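Local coordinates for phosphate-specific transport system accessory protein PhoU homolog (Pseudomonas aeruginosa, PDB 4Q25) that probably helps to regulate phosphate uptake as a homodimeric, all-helical accessory protein of the Pst system and negative regulator of the Pho regulon, at residues V130-V141 and L198-R209. Residues are numbered along the deposited sequence; the frame is centred on the assembly and turned at random.
Sequences VRHIGSQVQKMV and LRSLERIGDHAR
Leu201 reaches across to Val130 and Gly134, joining helices 127-149 and 188-220 inside the PhoU helix bundle. Leu201 CD1 lies 3.7 Å from Gly134 CA, where there is no side chain, and 3.6 Å from Val130 O beside it. Ile133 crosses the same leucine at a slant: its CG2, anti to the backbone N, meets Leu201 CB, while CD1 at the end of the extended branch (chi2 -180°) meets Leu198 CD2. Leu198 CD2 also packs on Val130 CG2 at 3.8 Å.

Further along, the helices draw together at Val137 and Gly205, whose CA atoms are 4.9 Å apart. Val137 CG1 points into the backbone of the other helix near Gly205 N and Leu201 O, and lies against Ile204 CG2; how close it really comes is doubtful, because the valine is crowded against its own helix in the model. Beyond it, Ala208 CB lies against Met140 CB and Val141 CG2, and 3.7 Å from Met140 O. The two segments run in the same direction, their axes 8.6 Å apart at closest and inclined by 21°; the side chains that meet are apolar, several of them resting on backbone.

The polar groups lie around this seam. Arg203, Asp206 and Arg209 form a salt-bridge network whose links are weak or long, and the stronger partner of Arg209 is Asp163 of helix 153-183, which packs against Met140 as well. On helix 84-120, Asp99 is hydrogen-bonded to His207 ND1 and Glu106 to Ser200 OG. Met140 itself turns at its last torsion (chi3 67°), which brings Met140 CE to 3.3 Å from Gly205 O.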
loop_
_atom_site.group_PDB
_atom_site.type_symbol
_atom_site.label_atom_id
_atom_site.label_comp_id
_atom_site.label_asym_id
_atom_site.label_seq_id
_atom_site.Cartn_x
_atom_site.Cartn_y
_atom_site.Cartn_z
ATOM N N VAL A 130 -19.327 -4.129 -6.885
ATOM C CA VAL A 130 -18.215 -4.928 -6.395
ATOM C C VAL A 130 -17.838 -5.991 -7.428
ATOM O O VAL A 130 -16.683 -6.141 -7.770
ATOM C CB VAL A 130 -18.543 -5.634 -5.057
ATOM C CG1 VAL A 130 -17.521 -6.726 -4.762
ATOM C CG2 VAL A 130 -18.561 -4.628 -3.933
ATOM N N ARG A 131 -18.811 -6.737 -7.907
ATOM C CA ARG A 131 -18.554 -7.782 -8.895
ATOM C C ARG A 131 -17.952 -7.211 -10.172
ATOM O O ARG A 131 -17.037 -7.771 -10.723
ATOM C CB ARG A 131 -19.839 -8.548 -9.213
ATOM C CG ARG A 131 -19.778 -9.476 -10.424
ATOM C CD ARG A 131 -18.800 -10.604 -10.224
ATOM N NE ARG A 131 -19.371 -11.648 -9.379
ATOM C CZ ARG A 131 -18.694 -12.584 -8.726
ATOM N NH1 ARG A 131 -17.375 -12.640 -8.772
ATOM N NH2 ARG A 131 -19.364 -13.472 -8.021
ATOM N N HIS A 132 -18.467 -6.085 -10.624
ATOM C CA HIS A 132 -17.999 -5.468 -11.848
ATOM C C HIS A 132 -16.565 -4.955 -11.762
ATOM O O HIS A 132 -15.733 -5.255 -12.626
ATOM C CB HIS A 132 -18.929 -4.322 -12.222
ATOM C CG HIS A 132 -18.472 -3.552 -13.410
ATOM N ND1 HIS A 132 -18.114 -4.169 -14.589
ATOM C CD2 HIS A 132 -18.309 -2.222 -13.610
ATOM C CE1 HIS A 132 -17.748 -3.251 -15.466
ATOM N NE2 HIS A 132 -17.844 -2.064 -14.895
ATOM N N ILE A 133 -16.279 -4.173 -10.732
ATOM C CA ILE A 133 -14.928 -3.656 -10.507
ATOM C C ILE A 133 -13.955 -4.798 -10.202
ATOM O O ILE A 133 -12.832 -4.850 -10.712
ATOM C CB ILE A 133 -14.966 -2.585 -9.405
ATOM C CG1 ILE A 133 -15.726 -1.377 -9.929
ATOM C CG2 ILE A 133 -13.570 -2.209 -8.958
ATOM C CD1 ILE A 133 -15.851 -0.223 -8.978
ATOM N N GLY A 134 -14.414 -5.768 -9.425
ATOM C CA GLY A 134 -13.577 -6.903 -9.068
ATOM C C GLY A 134 -13.144 -7.746 -10.254
ATOM O O GLY A 134 -12.015 -8.273 -10.298
ATOM N N SER A 135 -14.044 -7.925 -11.212
ATOM C CA SER A 135 -13.731 -8.794 -12.341
ATOM C C SER A 135 -12.784 -8.072 -13.285
ATOM O O SER A 135 -11.919 -8.680 -13.893
ATOM C CB SER A 135 -14.989 -9.253 -13.075
ATOM O OG SER A 135 -15.691 -8.131 -13.528
ATOM N N GLN A 136 -12.944 -6.767 -13.377
ATOM C CA GLN A 136 -12.064 -5.953 -14.187
ATOM C C GLN A 136 -10.644 -5.930 -13.641
ATOM O O GLN A 136 -9.676 -6.166 -14.349
ATOM C CB GLN A 136 -12.592 -4.549 -14.233
ATOM C CG GLN A 136 -13.780 -4.379 -15.174
ATOM C CD GLN A 136 -14.410 -3.013 -15.039
ATOM O OE1 GLN A 136 -14.762 -2.396 -16.025
ATOM N NE2 GLN A 136 -14.532 -2.526 -13.823
ATOM N N VAL A 137 -10.546 -5.669 -12.355
ATOM C CA VAL A 137 -9.268 -5.525 -11.677
ATOM C C VAL A 137 -8.529 -6.876 -11.608
ATOM O O VAL A 137 -7.313 -6.937 -11.667
ATOM C CB VAL A 137 -9.583 -4.913 -10.307
ATOM C CG1 VAL A 137 -8.363 -4.806 -9.421
ATOM C CG2 VAL A 137 -10.474 -3.676 -10.424
ATOM N N GLN A 138 -9.273 -7.963 -11.515
ATOM C CA GLN A 138 -8.693 -9.284 -11.622
ATOM C C GLN A 138 -8.137 -9.476 -13.029
ATOM O O GLN A 138 -7.071 -10.077 -13.180
ATOM C CB GLN A 138 -9.725 -10.355 -11.323
ATOM C CG GLN A 138 -9.200 -11.806 -11.361
ATOM C CD GLN A 138 -10.292 -12.802 -11.000
ATOM O OE1 GLN A 138 -11.092 -12.550 -10.105
ATOM N NE2 GLN A 138 -10.360 -13.927 -11.715
ATOM N N LYS A 139 -8.854 -8.976 -14.045
ATOM C CA LYS A 139 -8.379 -9.042 -15.425
ATOM C C LYS A 139 -7.091 -8.250 -15.597
ATOM O O LYS A 139 -6.127 -8.755 -16.113
ATOM C CB LYS A 139 -9.417 -8.580 -16.461
ATOM C CG LYS A 139 -9.092 -9.142 -17.859
ATOM C CD LYS A 139 -10.037 -8.675 -18.963
ATOM C CE LYS A 139 -9.860 -9.497 -20.259
ATOM N NZ LYS A 139 -11.110 -9.613 -21.087
ATOM N N MET A 140 -7.090 -7.019 -15.139
ATOM C CA MET A 140 -5.868 -6.209 -15.078
ATOM C C MET A 140 -4.677 -6.959 -14.478
ATOM O O MET A 140 -3.564 -6.824 -14.973
ATOM C CB MET A 140 -6.104 -4.940 -14.281
ATOM C CG MET A 140 -7.028 -3.961 -14.978
ATOM S SD MET A 140 -7.355 -2.494 -14.013
ATOM C CE MET A 140 -5.757 -1.714 -13.998
ATOM N N VAL A 141 -4.905 -7.762 -13.443
ATOM C CA VAL A 141 -3.826 -8.543 -12.853
ATOM C C VAL A 141 -3.338 -9.639 -13.799
ATOM O O VAL A 141 -2.141 -9.716 -14.033
ATOM C CB VAL A 141 -4.223 -9.167 -11.497
ATOM C CG1 VAL A 141 -3.200 -10.201 -11.043
ATOM C CG2 VAL A 141 -4.348 -8.093 -10.449
ATOM N N LEU A 198 -14.626 -2.143 -2.133
ATOM C CA LEU A 198 -14.379 -1.405 -3.393
ATOM C C LEU A 198 -13.052 -0.643 -3.404
ATOM O O LEU A 198 -12.366 -0.639 -4.415
ATOM C CB LEU A 198 -15.511 -0.411 -3.694
ATOM C CG LEU A 198 -16.833 -1.049 -4.109
ATOM C CD1 LEU A 198 -17.939 -0.039 -4.069
ATOM C CD2 LEU A 198 -16.761 -1.632 -5.497
ATOM N N ARG A 199 -12.681 -0.028 -2.289
ATOM C CA ARG A 199 -11.415 0.684 -2.181
ATOM C C ARG A 199 -10.231 -0.274 -2.308
ATOM O O ARG A 199 -9.261 0.019 -3.019
ATOM C CB ARG A 199 -11.370 1.478 -0.872
ATOM C CG ARG A 199 -10.036 2.133 -0.553
ATOM C CD ARG A 199 -9.804 3.341 -1.438
ATOM N NE ARG A 199 -8.385 3.666 -1.573
ATOM C CZ ARG A 199 -7.913 4.626 -2.368
ATOM N NH1 ARG A 199 -8.738 5.359 -3.115
ATOM N NH2 ARG A 199 -6.620 4.863 -2.414
ATOM N N SER A 200 -10.302 -1.419 -1.641
ATOM C CA SER A 200 -9.339 -2.498 -1.860
ATOM C C SER A 200 -9.301 -3.016 -3.323
ATOM O O SER A 200 -8.249 -3.330 -3.858
ATOM C CB SER A 200 -9.633 -3.681 -0.912
ATOM O OG SER A 200 -9.419 -3.347 0.469
ATOM N N LEU A 201 -10.448 -3.159 -3.967
ATOM C CA LEU A 201 -10.414 -3.576 -5.379
ATOM C C LEU A 201 -9.725 -2.494 -6.274
ATOM O O LEU A 201 -8.959 -2.804 -7.164
ATOM C CB LEU A 201 -11.828 -3.917 -5.864
ATOM C CG LEU A 201 -12.435 -5.172 -5.226
ATOM C CD1 LEU A 201 -13.879 -5.371 -5.668
ATOM C CD2 LEU A 201 -11.616 -6.405 -5.554
ATOM N N GLU A 202 -9.982 -1.233 -5.999
ATOM C CA GLU A 202 -9.351 -0.150 -6.717
ATOM C C GLU A 202 -7.837 -0.181 -6.541
ATOM O O GLU A 202 -7.099 0.043 -7.489
ATOM C CB GLU A 202 -9.884 1.198 -6.246
ATOM C CG GLU A 202 -9.305 2.339 -7.042
ATOM C CD GLU A 202 -9.742 3.712 -6.583
ATOM O OE1 GLU A 202 -9.720 4.635 -7.419
ATOM O OE2 GLU A 202 -10.080 3.882 -5.398
ATOM N N ARG A 203 -7.385 -0.455 -5.321
ATOM C CA ARG A 203 -5.974 -0.571 -5.058
ATOM C C ARG A 203 -5.377 -1.771 -5.771
ATOM O O ARG A 203 -4.265 -1.726 -6.270
ATOM C CB ARG A 203 -5.726 -0.700 -3.573
ATOM C CG ARG A 203 -5.993 0.560 -2.757
ATOM C CD ARG A 203 -4.698 1.221 -2.372
ATOM N NE ARG A 203 -4.052 1.912 -3.487
ATOM C CZ ARG A 203 -2.735 2.094 -3.622
ATOM N NH1 ARG A 203 -1.848 1.602 -2.733
ATOM N NH2 ARG A 203 -2.296 2.751 -4.691
ATOM N N ILE A 204 -6.105 -2.868 -5.813
ATOM C CA ILE A 204 -5.620 -4.002 -6.585
ATOM C C ILE A 204 -5.355 -3.603 -8.065
ATOM O O ILE A 204 -4.361 -3.997 -8.646
ATOM C CB ILE A 204 -6.570 -5.174 -6.450
ATOM C CG1 ILE A 204 -6.454 -5.726 -5.027
ATOM C CG2 ILE A 204 -6.260 -6.268 -7.468
ATOM C CD1 ILE A 204 -7.509 -6.749 -4.686
ATOM N N GLY A 205 -6.231 -2.789 -8.628
ATOM C CA GLY A 205 -6.051 -2.278 -9.968
ATOM C C GLY A 205 -4.909 -1.292 -10.072
ATOM O O GLY A 205 -4.202 -1.296 -11.065
ATOM N N ASP A 206 -4.743 -0.428 -9.069
ATOM C CA ASP A 206 -3.563 0.446 -9.020
ATOM C C ASP A 206 -2.274 -0.375 -9.049
ATOM O O ASP A 206 -1.367 -0.027 -9.778
ATOM C CB ASP A 206 -3.579 1.345 -7.794
ATOM C CG ASP A 206 -4.696 2.340 -7.814
ATOM O OD1 ASP A 206 -5.434 2.440 -8.832
ATOM O OD2 ASP A 206 -4.858 2.995 -6.768
ATOM N N HIS A 207 -2.204 -1.484 -8.302
ATOM C CA HIS A 207 -0.995 -2.317 -8.303
ATOM C C HIS A 207 -0.769 -3.129 -9.602
ATOM O O HIS A 207 0.363 -3.389 -10.004
ATOM C CB HIS A 207 -0.976 -3.251 -7.095
ATOM C CG HIS A 207 -0.772 -2.545 -5.794
ATOM N ND1 HIS A 207 0.456 -2.081 -5.391
ATOM C CD2 HIS A 207 -1.635 -2.260 -4.788
ATOM C CE1 HIS A 207 0.333 -1.517 -4.204
ATOM N NE2 HIS A 207 -0.932 -1.594 -3.832
ATOM N N ALA A 208 -1.837 -3.562 -10.235
ATOM C CA ALA A 208 -1.718 -4.179 -11.544
ATOM C C ALA A 208 -1.113 -3.191 -12.530
ATOM O O ALA A 208 -0.272 -3.553 -13.327
ATOM C CB ALA A 208 -3.079 -4.625 -12.049
ATOM N N ARG A 209 -1.562 -1.949 -12.457
ATOM C CA ARG A 209 -1.055 -0.856 -13.264
ATOM C C ARG A 209 0.412 -0.634 -13.012
ATOM O O ARG A 209 1.165 -0.501 -13.960
ATOM C CB ARG A 209 -1.837 0.425 -12.986
ATOM C CG ARG A 209 -1.386 1.652 -13.747
ATOM C CD ARG A 209 -0.693 2.655 -12.843
ATOM N NE ARG A 209 -1.646 3.529 -12.170
ATOM C CZ ARG A 209 -1.680 3.765 -10.855
ATOM N NH1 ARG A 209 -0.802 3.196 -10.027
ATOM N NH2 ARG A 209 -2.610 4.585 -10.361
#